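Local coordinates for proto-oncogene tyrosine-protein kinase receptor Ret (PDB 7AMK) that is a receptor tyrosine kinase whose calcium-binding, cadherin-like extracellular domains probably help recognise GDNF bound to GFR alpha 1, at residues T211-N214 and L215-V218. The protein carries 4 engineered substitutions. Sequence-based numbering, arbitrary orientation. Where two conformers were deposited one is given.
Sequences TERN and LEEV
Thr211 and Glu216 meet across the beta-hairpin turn that links strands 200-210 and 215-227 in the second cadherin-like domain, with an ST turn at its start. The hydroxyl of Thr211 points into the loop, its OG1 set between the backbone N and the carbonyl carbon (chi1 68°). From there it accepts from Arg213 N at 3.0 Å and donates to Asn214 O at 3.1 Å, approaching that carbonyl 18° out of its plane. Asn214 O also takes the backbone N of Thr211 at 2.9 Å, so two donors from one residue grip it and close the turn. Bent at chi2, the Glu216 side chain crosses that of Thr211 at about a right angle, its CG against Thr211 CG2 at 3.8 Å. The carboxylate OE2 lies 3.7 Å from Arg213 CD, near the guanidinium plane at its edge, but 4.3 Å from Arg213 NH1, beyond a salt bridge. A valine in place of Thr211 would probably leave Arg213 N without its acceptor and Asn214 O with a single donor from this residue, freeing the loop to shift. One hydroxyl acting both ways thus helps the backbone bond hold the turn, while Arg213 and Glu216 probably attract each other only weakly.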
ATOM      1  N   THR A 211     -48.131  52.222  10.476  1.00 33.96           N
ATOM      2  CA  THR A 211     -49.337  52.257   9.660  1.00 35.17           C
ATOM      3  C   THR A 211     -50.351  53.248  10.243  1.00 37.80           C
ATOM      4  O   THR A 211     -50.087  53.932  11.231  1.00 38.66           O
ATOM      5  CB  THR A 211     -49.953  50.859   9.555  1.00 37.43           C
ATOM      6  OG1 THR A 211     -50.472  50.461  10.840  1.00 36.12           O
ATOM      7  CG2 THR A 211     -48.910  49.829   9.084  1.00 32.46           C
ATOM      8  N   GLU A 212     -51.535  53.318   9.618  1.00 39.27           N
ATOM      9  CA  GLU A 212     -52.679  54.032  10.192  1.00 42.05           C
ATOM     10  C   GLU A 212     -53.211  53.353  11.451  1.00 43.14           C
ATOM     11  O   GLU A 212     -54.070  53.922  12.127  1.00 45.59           O
ATOM     12  CB  GLU A 212     -53.816  54.179   9.161  1.00 43.42           C
ATOM     13  CG  GLU A 212     -54.551  52.885   8.751  1.00 43.31           C
ATOM     14  CD  GLU A 212     -53.646  51.900   8.012  1.00 48.80           C
ATOM     15  OE1 GLU A 212     -52.461  52.246   7.838  1.00 44.85           O
ATOM     16  OE2 GLU A 212     -54.097  50.791   7.614  1.00 40.82           O
ATOM     17  N   ARG A 213     -52.684  52.177  11.783  1.00 44.22           N
ATOM     18  CA  ARG A 213     -53.135  51.308  12.860  1.00 45.04           C
ATOM     19  C   ARG A 213     -52.226  51.416  14.079  1.00 44.54           C
ATOM     20  O   ARG A 213     -52.655  51.827  15.157  1.00 46.46           O
ATOM     21  CB  ARG A 213     -53.135  49.869  12.340  1.00 53.58           C
ATOM     22  CG  ARG A 213     -54.291  48.974  12.723  1.00 53.04           C
ATOM     23  CD  ARG A 213     -53.967  47.553  12.238  1.00 55.74           C
ATOM     24  NE  ARG A 213     -55.166  46.738  12.080  1.00 61.39           N
ATOM     25  CZ  ARG A 213     -55.225  45.617  11.373  1.00 55.88           C
ATOM     26  NH1 ARG A 213     -54.163  45.150  10.728  1.00 41.96           N
ATOM     27  NH2 ARG A 213     -56.380  44.953  11.311  1.00 46.54           N
ATOM     28  N   ASN A 214     -50.971  51.032  13.925  1.00 39.41           N
ATOM     29  CA  ASN A 214     -49.991  51.103  15.002  1.00 41.70           C
ATOM     30  C   ASN A 214     -48.614  50.960  14.366  1.00 43.41           C
ATOM     31  O   ASN A 214     -48.463  51.015  13.137  1.00 37.27           O
ATOM     32  CB  ASN A 214     -50.271  50.032  16.070  0.53 49.87           C
ATOM     33  CG  ASN A 214     -49.397  50.175  17.324  0.53 44.44           C
ATOM     34  OD1 ASN A 214     -48.712  51.180  17.526  0.53 41.52           O
ATOM     35  ND2 ASN A 214     -49.428  49.156  18.172  0.53 43.26           N
ATOM     36  N   LEU A 215     -47.603  50.808  15.210  1.00 39.04           N
ATOM     37  CA  LEU A 215     -46.254  50.491  14.771  1.00 40.18           C
ATOM     38  C   LEU A 215     -46.158  48.974  14.704  1.00 34.61           C
ATOM     39  O   LEU A 215     -46.254  48.298  15.729  1.00 35.61           O
ATOM     40  CB  LEU A 215     -45.220  51.082  15.727  1.00 41.09           C
ATOM     41  CG  LEU A 215     -43.758  51.111  15.251  1.00 40.52           C
ATOM     42  CD1 LEU A 215     -43.568  52.063  14.053  1.00 36.84           C
ATOM     43  CD2 LEU A 215     -42.815  51.457  16.395  1.00 44.55           C
ATOM     44  N   GLU A 216     -46.026  48.433  13.499  1.00 34.59           N
ATOM     45  CA  GLU A 216     -45.952  46.993  13.301  1.00 29.29           C
ATOM     46  C   GLU A 216     -44.510  46.557  13.073  1.00 27.18           C
ATOM     47  O   GLU A 216     -43.681  47.311  12.556  1.00 26.35           O
ATOM     48  CB  GLU A 216     -46.789  46.568  12.094  1.00 34.96           C
ATOM     49  CG  GLU A 216     -48.037  47.366  11.865  1.00 39.74           C
ATOM     50  CD  GLU A 216     -49.256  46.573  12.208  1.00 49.26           C
ATOM     51  OE1 GLU A 216     -49.101  45.605  12.988  1.00 47.16           O
ATOM     52  OE2 GLU A 216     -50.353  46.905  11.694  1.00 60.72           O
ATOM     53  N   GLU A 217     -44.226  45.304  13.406  1.00 26.45           N
ATOM     54  CA  GLU A 217     -42.896  44.772  13.157  1.00 28.68           C
ATOM     55  C   GLU A 217     -42.978  43.416  12.466  1.00 23.79           C
ATOM     56  O   GLU A 217     -43.854  42.605  12.782  1.00 24.68           O
ATOM     57  CB  GLU A 217     -42.105  44.669  14.466  1.00 24.54           C
ATOM     58  CG  GLU A 217     -42.823  43.867  15.485  1.00 34.25           C
ATOM     59  CD  GLU A 217     -42.207  43.948  16.869  1.00 34.03           C
ATOM     60  OE1 GLU A 217     -41.062  44.430  17.011  1.00 43.71           O
ATOM     61  OE2 GLU A 217     -42.892  43.523  17.819  1.00 39.29           O
ATOM     62  N   VAL A 218     -42.052  43.183  11.526  1.00 22.27           N
ATOM     63  CA  VAL A 218     -41.884  41.910  10.829  1.00 23.23           C
ATOM     64  C   VAL A 218     -40.417  41.503  10.948  1.00 20.52           C
ATOM     65  O   VAL A 218     -39.525  42.328  10.717  1.00 19.34           O
ATOM     66  CB  VAL A 218     -42.270  41.985   9.322  1.00 26.26           C
ATOM     67  CG1 VAL A 218     -42.078  40.639   8.663  1.00 20.98           C
ATOM     68  CG2 VAL A 218     -43.681  42.420   9.114  1.00 26.83           C
TER